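Local coordinates for protein phosphopantothenoylcysteine decarboxylase (Cryptococcus neoformans, PDB 6EOA) that binds flavin mononucleotide and probably decarboxylates phosphopantothenoylcysteine in coenzyme A biosynthesis, as a member of the homooligomeric flavin-containing Cys decarboxylase superfamily, at residues I34-I40 against W130-I136; L39-S44 against A137-L143; V65-A69 against G102-T107; V200-Q204 against P216-D221. All coordinates share one frame. Residue numbers count along the deposited sequence, not the author numbering.

Contact 1: residues I34-I40 against W130-I136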
# COMPACT_ATOMS: atom_id res chain seq x y z
N ILE A 34 30.02 3.82 21.40
CA ILE A 34 28.86 4.56 20.92
C ILE A 34 27.69 3.63 20.63
O ILE A 34 27.84 2.60 19.97
CB ILE A 34 29.21 5.36 19.65
CG1 ILE A 34 30.36 6.33 19.94
CG2 ILE A 34 27.98 6.13 19.15
CD1 ILE A 34 31.17 6.70 18.72
N PHE A 35 26.52 4.00 21.15
CA PHE A 35 25.29 3.26 20.90
C PHE A 35 24.47 3.99 19.85
O PHE A 35 24.23 5.19 19.96
CB PHE A 35 24.48 3.10 22.20
CG PHE A 35 23.29 2.20 22.07
CD1 PHE A 35 22.00 2.72 22.09
CD2 PHE A 35 23.45 0.84 21.93
CE1 PHE A 35 20.90 1.89 21.98
CE2 PHE A 35 22.35 0.00 21.81
CZ PHE A 35 21.08 0.53 21.84
N ARG A 36 24.05 3.26 18.82
CA ARG A 36 23.41 3.88 17.67
C ARG A 36 21.94 3.50 17.54
O ARG A 36 21.59 2.33 17.41
CB ARG A 36 24.17 3.50 16.40
CG ARG A 36 25.60 4.03 16.39
CD ARG A 36 26.46 3.41 15.31
NE ARG A 36 27.70 4.16 15.13
CZ ARG A 36 28.85 3.89 15.73
NH1 ARG A 36 28.94 2.86 16.57
NH2 ARG A 36 29.92 4.64 15.49
N VAL A 37 21.08 4.52 17.59
CA VAL A 37 19.64 4.32 17.54
C VAL A 37 19.06 4.92 16.28
O VAL A 37 19.32 6.08 15.96
CB VAL A 37 18.94 4.95 18.77
CG1 VAL A 37 17.46 4.61 18.76
CG2 VAL A 37 19.58 4.49 20.06
N VAL A 38 18.28 4.13 15.56
CA VAL A 38 17.47 4.66 14.47
C VAL A 38 16.05 4.87 14.97
O VAL A 38 15.39 3.93 15.42
CB VAL A 38 17.46 3.73 13.25
CG1 VAL A 38 16.35 4.14 12.28
CG2 VAL A 38 18.81 3.76 12.55
N LEU A 39 15.58 6.11 14.92
CA LEU A 39 14.21 6.42 15.29
C LEU A 39 13.31 6.46 14.06
O LEU A 39 13.54 7.25 13.15
CB LEU A 39 14.14 7.75 16.04
CG LEU A 39 12.73 8.26 16.37
CD1 LEU A 39 12.06 7.41 17.45
CD2 LEU A 39 12.76 9.73 16.77
N ILE A 40 12.31 5.59 14.02
CA ILE A 40 11.32 5.64 12.95
C ILE A 40 10.07 6.33 13.45
O ILE A 40 9.47 5.91 14.45
CB ILE A 40 10.96 4.24 12.42
CG1 ILE A 40 12.19 3.53 11.87
CG2 ILE A 40 9.91 4.35 11.32
CD1 ILE A 40 11.90 2.13 11.34
N TRP A 130 24.25 0.32 10.38
CA TRP A 130 24.54 1.34 11.38
C TRP A 130 23.83 1.09 12.72
O TRP A 130 24.45 1.16 13.78
CB TRP A 130 24.13 2.72 10.83
CG TRP A 130 24.52 3.89 11.67
CD1 TRP A 130 25.71 4.55 11.65
CD2 TRP A 130 23.70 4.57 12.64
NE1 TRP A 130 25.69 5.59 12.56
CE2 TRP A 130 24.47 5.62 13.17
CE3 TRP A 130 22.40 4.38 13.11
CZ2 TRP A 130 23.98 6.48 14.15
CZ3 TRP A 130 21.91 5.24 14.08
CH2 TRP A 130 22.70 6.28 14.59
N ALA A 131 22.54 0.79 12.64
CA ALA A 131 21.67 0.71 13.83
C ALA A 131 22.05 -0.39 14.81
O ALA A 131 22.28 -1.54 14.43
CB ALA A 131 20.23 0.54 13.39
N ASP A 132 22.10 -0.03 16.09
CA ASP A 132 22.21 -1.00 17.18
C ASP A 132 20.82 -1.28 17.73
O ASP A 132 20.58 -2.31 18.35
CB ASP A 132 23.13 -0.49 18.29
CG ASP A 132 24.56 -0.32 17.83
OD1 ASP A 132 25.03 -1.16 17.03
OD2 ASP A 132 25.22 0.64 18.27
N LEU A 133 19.92 -0.34 17.49
CA LEU A 133 18.54 -0.43 17.96
C LEU A 133 17.63 0.34 17.02
O LEU A 133 17.99 1.40 16.52
CB LEU A 133 18.42 0.11 19.39
CG LEU A 133 17.02 0.23 20.00
CD1 LEU A 133 16.36 -1.14 20.15
CD2 LEU A 133 17.07 0.95 21.34
N VAL A 134 16.45 -0.21 16.76
CA VAL A 134 15.44 0.49 15.97
C VAL A 134 14.22 0.75 16.84
O VAL A 134 13.64 -0.17 17.41
CB VAL A 134 15.03 -0.30 14.72
CG1 VAL A 134 13.92 0.42 13.98
CG2 VAL A 134 16.23 -0.50 13.80
N VAL A 135 13.83 2.02 16.94
CA VAL A 135 12.67 2.40 17.74
C VAL A 135 11.60 3.05 16.86
O VAL A 135 11.84 4.07 16.22
CB VAL A 135 13.06 3.37 18.88
CG1 VAL A 135 11.87 3.62 19.79
CG2 VAL A 135 14.23 2.80 19.68
N ILE A 136 10.42 2.44 16.84
CA ILE A 136 9.31 3.00 16.08
C ILE A 136 8.39 3.78 17.02
O ILE A 136 7.56 3.21 17.71
CB ILE A 136 8.50 1.90 15.38
CG1 ILE A 136 9.44 0.92 14.68
CG2 ILE A 136 7.54 2.51 14.39
CD1 ILE A 136 8.73 -0.26 14.05
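Backbone hydrogen bonds join the two strands side by side, their axes 4.7 Å apart at closest approach and their directions 19° from parallel. Val38 pairs through both its N and its O: N donates to Leu133 O (2.9 Å) and O accepts from Val135 N (2.9 Å), after which Ile40 N reaches Val135 O at 2.7 Å. At the entry to strand 133-136, Arg36 O takes Asp132 N at 2.8 Å and, weakly, Leu133 N at 3.2 Å, while Asp132 OD2 accepts from Arg36 N (2.9 Å), so a side chain continues the pairing where the backbone of Asp132 has not yet entered the strand. Short CA-H...O contacts, such as Ile136 CA to Ile40 O at 3.3 Å, fill the gaps. These are the two central strands of a six-stranded parallel sheet of Rossmann-like topology, with strand order 3-2-1-4-5-6. Apolar side chains cover both faces. Val37 CG1 meets Val135 CG2 at 3.8 Å on the face packed by Ile229 of helix 222-237; on the other, Ile40 CD1 touches Val134 CG1 at 3.7 Å beneath helix 155-162. Aromatic contacts gather at the N-terminal end: Arg36 CB lies 3.5 Å from the centroid of the Trp130 six-membered ring, a CH-pi contact over its face, and Phe35 CZ approaches Leu133 CB at 3.6 Å. The Arg36 guanidinium continues to a salt bridge with Asp32.

Contact 2: residues L39-S44 against A137-L143. With FMN (flavin mononucleotide), chain B.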
# COMPACT_ATOMS: atom_id res chain seq x y z
N LEU A 39 15.58 6.11 14.92
CA LEU A 39 14.21 6.42 15.29
C LEU A 39 13.31 6.46 14.06
O LEU A 39 13.54 7.25 13.15
CB LEU A 39 14.14 7.75 16.04
CG LEU A 39 12.73 8.26 16.37
CD1 LEU A 39 12.06 7.41 17.45
CD2 LEU A 39 12.76 9.73 16.77
N ILE A 40 12.31 5.59 14.02
CA ILE A 40 11.32 5.64 12.95
C ILE A 40 10.07 6.33 13.45
O ILE A 40 9.47 5.91 14.45
CB ILE A 40 10.96 4.24 12.42
CG1 ILE A 40 12.19 3.53 11.87
CG2 ILE A 40 9.91 4.35 11.32
CD1 ILE A 40 11.90 2.13 11.34
N THR A 41 9.69 7.42 12.78
CA THR A 41 8.49 8.16 13.14
C THR A 41 7.44 7.98 12.05
O THR A 41 7.76 8.07 10.86
CB THR A 41 8.77 9.67 13.34
OG1 THR A 41 9.05 10.28 12.07
CG2 THR A 41 9.97 9.86 14.27
N SER A 42 6.21 7.71 12.45
CA SER A 42 5.14 7.47 11.48
C SER A 42 4.00 8.48 11.67
O SER A 42 4.08 9.37 12.51
CB SER A 42 4.61 6.04 11.59
OG SER A 42 4.04 5.80 12.87
N GLY A 43 2.95 8.32 10.87
CA GLY A 43 1.89 9.32 10.80
C GLY A 43 0.90 9.35 11.95
O GLY A 43 -0.31 9.30 11.73
N SER A 44 1.41 9.43 13.17
CA SER A 44 0.58 9.64 14.34
C SER A 44 0.81 11.05 14.88
O SER A 44 1.86 11.64 14.64
CB SER A 44 0.87 8.59 15.41
OG SER A 44 0.41 9.03 16.68
N ALA A 137 8.57 5.10 17.03
CA ALA A 137 7.84 5.96 17.95
C ALA A 137 7.54 7.31 17.30
O ALA A 137 8.43 8.14 17.13
CB ALA A 137 8.64 6.16 19.23
N PRO A 138 6.27 7.54 16.96
CA PRO A 138 5.15 6.62 17.18
C PRO A 138 4.99 5.60 16.05
O PRO A 138 5.48 5.82 14.94
CB PRO A 138 3.95 7.56 17.22
CG PRO A 138 4.32 8.64 16.26
CD PRO A 138 5.81 8.82 16.37
N CYS A 139 4.30 4.50 16.34
CA CYS A 139 3.91 3.56 15.30
C CYS A 139 2.41 3.67 15.05
O CYS A 139 1.61 3.34 15.93
CB CYS A 139 4.27 2.13 15.68
SG CYS A 139 3.86 0.91 14.40
N SER A 140 2.03 4.15 13.87
CA SER A 140 0.62 4.26 13.52
C SER A 140 0.01 2.88 13.30
O SER A 140 0.73 1.89 13.26
CB SER A 140 0.45 5.12 12.27
OG SER A 140 1.09 4.53 11.16
N ALA A 141 -1.31 2.83 13.18
CA ALA A 141 -1.99 1.58 12.86
C ALA A 141 -1.60 1.11 11.46
O ALA A 141 -1.45 -0.09 11.22
CB ALA A 141 -3.50 1.76 12.95
N ASP A 142 -1.43 2.06 10.54
CA ASP A 142 -1.05 1.75 9.17
C ASP A 142 0.33 1.09 9.11
O ASP A 142 0.51 0.07 8.45
CB ASP A 142 -1.05 3.01 8.31
CG ASP A 142 -0.84 2.72 6.83
OD1 ASP A 142 -1.59 1.89 6.26
OD2 ASP A 142 0.08 3.31 6.22
N LEU A 143 1.30 1.68 9.81
CA LEU A 143 2.65 1.15 9.79
C LEU A 143 2.68 -0.22 10.45
O LEU A 143 3.37 -1.13 9.98
CB LEU A 143 3.62 2.11 10.47
CG LEU A 143 5.08 1.65 10.54
CD1 LEU A 143 5.60 1.30 9.16
CD2 LEU A 143 5.94 2.73 11.18
N1 FMN B . -3.08 7.21 12.66
C2 FMN B . -2.69 6.57 13.81
O2 FMN B . -2.51 5.35 13.81
N3 FMN B . -2.50 7.30 14.98
C4 FMN B . -2.70 8.67 14.99
O4 FMN B . -2.53 9.31 16.03
C4A FMN B . -3.09 9.32 13.82
N5 FMN B . -3.30 10.69 13.81
C5A FMN B . -3.69 11.32 12.64
C6 FMN B . -3.89 12.70 12.63
C7 FMN B . -4.28 13.34 11.46
C7M FMN B . -4.50 14.83 11.45
C8 FMN B . -4.47 12.60 10.30
C8M FMN B . -4.89 13.27 9.02
C9 FMN B . -4.26 11.22 10.31
C9A FMN B . -3.88 10.58 11.48
N10 FMN B . -3.67 9.21 11.49
C10 FMN B . -3.28 8.58 12.65
C1' FMN B . -3.87 8.41 10.24
C2' FMN B . -2.54 8.21 9.53
O2' FMN B . -1.80 9.41 9.48
C3' FMN B . -2.76 7.69 8.12
O3' FMN B . -3.28 6.38 8.21
C4' FMN B . -1.46 7.68 7.33
O4' FMN B . -1.71 7.49 5.96
C5' FMN B . -0.55 6.57 7.84
O5' FMN B . 0.74 6.72 7.29
P FMN B . 2.01 6.02 7.99
O1P FMN B . 1.97 4.54 7.71
O2P FMN B . 2.01 6.24 9.49
O3P FMN B . 3.26 6.63 7.41
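The FMN site lies here, at the C-terminal ends of two neighbouring parallel strands, the usual place for a cofactor in a Rossmann-like sheet. Pairing ends with Ala137 N donating to Ile40 O (2.9 Å); a cis peptide before Pro138 lies at the corner where segment 137-143 turns. Ser42 bridges the diverging loops: its OG donates to Pro138 O at 2.5 Å and accepts from Ser140 N at 2.8 Å, and its N makes a weak 3.2 Å bond to the same Pro138 O. This brings the phosphate ligands together. Gly43 N and Ser140 OG bind FMN O2P at 2.7 and 2.6 Å. Ser140 is the N-cap of helix 141-149, and its OG also accepts from Leu143 N (3.2 Å), so the phosphate sits at the start of that helix. Gly43, centre of an inverse gamma turn, accepts from FMN O2' through its O (2.7 Å); a CB there would collide with that ribityl hydroxyl. The flavin ring is held by Ser44 OG to FMN O4 (3.0 Å) and Ala141 N to FMN O2 (2.9 Å). Ser44 CB packs on Pro138 CG at 3.6 Å, and Ser42 CB on Leu143 CD2 at 3.6 Å. Thr70 and Ala174 add further bonds to FMN, as do Cys152 and Ser158 of the second subunit. Strands 63-69 and 169-173 flank the contact, and helix 155-162 packs against Ile40 and Leu143.

Contact 3: residues V65-A69 against G102-T107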
# COMPACT_ATOMS: atom_id res chain seq x y z
N VAL A 65 21.84 9.25 17.18
CA VAL A 65 20.52 8.97 16.65
C VAL A 65 20.40 9.37 15.18
O VAL A 65 20.87 10.43 14.77
CB VAL A 65 19.42 9.68 17.48
CG1 VAL A 65 19.65 11.18 17.53
CG2 VAL A 65 18.04 9.35 16.94
N GLN A 66 19.78 8.50 14.40
CA GLN A 66 19.36 8.84 13.05
C GLN A 66 17.85 8.67 12.96
O GLN A 66 17.27 7.82 13.65
CB GLN A 66 20.08 7.97 12.02
CG GLN A 66 21.54 8.35 11.82
CD GLN A 66 21.72 9.82 11.48
OE1 GLN A 66 21.11 10.33 10.54
NE2 GLN A 66 22.55 10.51 12.25
N VAL A 67 17.21 9.48 12.13
CA VAL A 67 15.76 9.51 12.08
C VAL A 67 15.22 9.11 10.71
O VAL A 67 15.67 9.61 9.68
CB VAL A 67 15.23 10.91 12.43
CG1 VAL A 67 13.70 10.96 12.34
CG2 VAL A 67 15.70 11.32 13.81
N VAL A 68 14.25 8.20 10.71
CA VAL A 68 13.52 7.85 9.50
C VAL A 68 12.07 8.27 9.62
O VAL A 68 11.37 7.84 10.54
CB VAL A 68 13.59 6.34 9.21
CG1 VAL A 68 12.69 5.98 8.03
CG2 VAL A 68 15.03 5.92 8.95
N ALA A 69 11.62 9.12 8.71
CA ALA A 69 10.26 9.63 8.76
C ALA A 69 9.43 9.11 7.59
O ALA A 69 9.84 9.23 6.44
CB ALA A 69 10.26 11.15 8.76
N GLY A 102 24.95 16.13 13.87
CA GLY A 102 24.37 16.12 12.55
C GLY A 102 23.35 15.01 12.66
O GLY A 102 23.70 13.83 12.72
N VAL A 103 22.07 15.39 12.71
CA VAL A 103 20.98 14.43 12.79
C VAL A 103 20.02 14.74 11.65
O VAL A 103 19.14 15.59 11.77
CB VAL A 103 20.20 14.45 14.12
CG1 VAL A 103 19.11 13.38 14.10
CG2 VAL A 103 21.14 14.24 15.30
N ARG A 104 20.21 14.06 10.52
CA ARG A 104 19.34 14.28 9.38
C ARG A 104 18.08 13.43 9.50
O ARG A 104 18.13 12.27 9.89
CB ARG A 104 20.07 13.99 8.07
CG ARG A 104 19.24 13.21 7.06
CD ARG A 104 19.79 13.36 5.65
NE ARG A 104 19.42 14.65 5.06
CZ ARG A 104 19.40 14.89 3.75
NH1 ARG A 104 19.73 13.94 2.88
NH2 ARG A 104 19.06 16.10 3.31
N VAL A 105 16.95 14.04 9.18
CA VAL A 105 15.69 13.33 9.08
C VAL A 105 15.58 12.73 7.68
O VAL A 105 15.33 13.45 6.72
CB VAL A 105 14.48 14.25 9.36
CG1 VAL A 105 13.18 13.52 9.08
CG2 VAL A 105 14.52 14.77 10.79
N TRP A 106 15.79 11.42 7.57
CA TRP A 106 15.73 10.73 6.28
C TRP A 106 14.28 10.48 5.85
O TRP A 106 13.44 10.09 6.66
CB TRP A 106 16.48 9.40 6.33
CG TRP A 106 17.94 9.50 6.70
CD1 TRP A 106 18.49 9.28 7.93
CD2 TRP A 106 19.03 9.82 5.82
NE1 TRP A 106 19.86 9.45 7.87
CE2 TRP A 106 20.21 9.78 6.59
CE3 TRP A 106 19.12 10.13 4.46
CZ2 TRP A 106 21.47 10.05 6.05
CZ3 TRP A 106 20.37 10.40 3.92
CH2 TRP A 106 21.52 10.36 4.71
N THR A 107 14.01 10.70 4.56
CA THR A 107 12.70 10.42 3.98
C THR A 107 12.83 9.46 2.79
O THR A 107 13.94 9.14 2.37
CB THR A 107 12.00 11.71 3.52
OG1 THR A 107 12.76 12.32 2.47
CG2 THR A 107 11.86 12.69 4.68
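Four small apolar side chains make the centre. Val67 CG1 and Val105 CG1 lie 4.2 Å apart on one face of the sheet, with Ala69 CB 3.8 Å from Val105 CG1 and Val103 CG1 4.0 Å from Val67 CG2. Around them the backbones run parallel for a short distance: Trp106 N donates to Val67 O (2.8 Å), and Trp106 O accepts from Ala69 N (2.9 Å, nearly linear). Before the paired part, Gln66 CA and Val103 CA are 5.8 Å apart, and Val65 CG1 meets Val103 CG2 at 4.1 Å. At the polar edge, on the opposite face, the Gln66 side chain folds back so that its OE1 accepts from Trp106 NE1 at 3.1 Å, near the plane of the indole. The contact completes a beta-alpha-beta unit of strand 63-69, helix 79-89 and strand 105-106, the last being an outermost strand of the sheet within this chain. Helix 50-59 covers the Val67 face through Val54, and helix 123-130 covers the Trp106 face through Leu123 and Leu127.

Contact 4: residues V200-Q204 against P216-D221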
# COMPACT_ATOMS: atom_id res chain seq x y z
N VAL A 200 7.12 -4.51 22.19
CA VAL A 200 6.04 -3.53 22.13
C VAL A 200 5.93 -2.75 23.42
O VAL A 200 5.51 -3.27 24.45
CB VAL A 200 4.67 -4.20 21.85
CG1 VAL A 200 3.58 -3.14 21.75
CG2 VAL A 200 4.74 -5.02 20.58
N SER A 201 6.32 -1.48 23.37
CA SER A 201 6.00 -0.56 24.45
C SER A 201 4.56 -0.12 24.23
O SER A 201 4.30 0.98 23.73
CB SER A 201 6.95 0.64 24.47
OG SER A 201 6.64 1.50 25.54
N GLY A 202 3.63 -1.00 24.60
CA GLY A 202 2.21 -0.81 24.35
C GLY A 202 1.74 0.54 24.82
O GLY A 202 2.33 1.12 25.73
N PRO A 203 0.66 1.05 24.21
CA PRO A 203 0.19 2.41 24.50
C PRO A 203 -0.29 2.54 25.94
O PRO A 203 -0.53 1.53 26.60
CB PRO A 203 -0.97 2.59 23.52
CG PRO A 203 -1.48 1.21 23.29
CD PRO A 203 -0.26 0.33 23.31
N GLN A 204 -0.41 3.78 26.41
CA GLN A 204 -0.98 4.03 27.73
C GLN A 204 -2.43 3.57 27.75
O GLN A 204 -3.16 3.73 26.77
CB GLN A 204 -0.88 5.51 28.09
CG GLN A 204 0.53 6.08 28.01
CD GLN A 204 0.60 7.54 28.43
OE1 GLN A 204 -0.21 8.00 29.24
NE2 GLN A 204 1.56 8.28 27.89
N PRO A 216 -7.44 3.66 25.73
CA PRO A 216 -6.10 3.15 25.42
C PRO A 216 -5.71 3.47 23.98
O PRO A 216 -6.52 3.28 23.08
CB PRO A 216 -6.24 1.64 25.63
CG PRO A 216 -7.69 1.37 25.40
CD PRO A 216 -8.41 2.58 25.94
N GLY A 217 -4.49 3.95 23.78
CA GLY A 217 -4.01 4.26 22.44
C GLY A 217 -2.93 5.33 22.41
O GLY A 217 -2.17 5.42 21.44
N LYS A 218 -2.86 6.13 23.46
CA LYS A 218 -1.85 7.18 23.56
C LYS A 218 -0.47 6.56 23.68
O LYS A 218 -0.27 5.59 24.41
CB LYS A 218 -2.13 8.09 24.76
CG LYS A 218 -1.10 9.19 24.97
CD LYS A 218 -1.67 10.32 25.83
CE LYS A 218 -1.06 11.66 25.44
NZ LYS A 218 -2.11 12.69 25.21
N MET A 219 0.49 7.11 22.94
CA MET A 219 1.85 6.59 22.94
C MET A 219 2.46 6.63 24.34
O MET A 219 2.13 7.50 25.15
CB MET A 219 2.73 7.40 21.98
CG MET A 219 4.09 6.78 21.72
SD MET A 219 5.14 7.81 20.68
CE MET A 219 5.26 9.28 21.70
N THR A 220 3.33 5.67 24.62
CA THR A 220 4.17 5.72 25.80
C THR A 220 4.83 7.09 25.84
O THR A 220 5.32 7.57 24.81
CB THR A 220 5.24 4.62 25.78
OG1 THR A 220 4.62 3.35 25.54
CG2 THR A 220 6.01 4.59 27.09
N ASP A 221 4.82 7.73 27.01
CA ASP A 221 5.38 9.07 27.13
C ASP A 221 6.81 9.10 26.61
O ASP A 221 7.60 8.19 26.87
CB ASP A 221 5.33 9.55 28.58
CG ASP A 221 5.69 11.02 28.71
OD1 ASP A 221 4.80 11.87 28.48
OD2 ASP A 221 6.85 11.32 29.04
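Just past the end of strand 199-200, Ser201 is the centre of an inverse gamma turn, closed by a weak Gly202 N to Val200 O bond of 3.0 Å. The Ser201 OG hydrogen-bonds Thr220 OG1 at 2.7 Å, joining the two segments by their side-chain hydroxyls. Pro203 then lays its ring against the opposing backbone, with CB 3.2 Å from Lys218 O and 3.5 Å from Gly217 C. Gln204 makes most of the polar contacts: its N donates to Lys218 O (2.7 Å), its O accepts from Gly217 N (3.3 Å) and lies 3.3 Å from Pro216 CA in a CA-H...O contact, and its NE2 reaches past Lys218 to Met219 O at 2.9 Å. Gly217 has a positive phi of 154°, where a CB would press on the carbonyl oxygen of Pro216. Met219 points its CA-to-CB bond away from residues 200-204, and its side chain packs on Ala137, Pro138 and Ala174 near the FMN pocket. Asp221 is the N-cap of helix 222-237 and forms a salt bridge with Arg223. The arrangement is an irregular loop closed at its base, linking the outermost strand within this chain, 199-200, to the last modelled helix, 222-237.

How the contacts relate
From the N terminus, strand 35-41 enters contact 1 and runs directly into contact 2, the two sharing Leu39 and Ile40. Strand 63-69 follows beside it, and contact 3 closes the short 65-107 loop, which lies wholly within the longer loops of contacts 1 and 2. Those are completed only when strand 133-139 arrives; their segments alternate along the chain, so they cross. Leu39 N and O probably hydrogen-bond Gln66 O and Val68 N (both 2.7 Å), joining the strands of contacts 1 to 3 in one sheet, at whose end contact 2 holds the FMN site. Contact 4 comes later, in series, closing the 200-221 loop between strand 199-200 and helix 222-237; Met219 SD touches Pro138 CB of contact 2 at 3.7 Å.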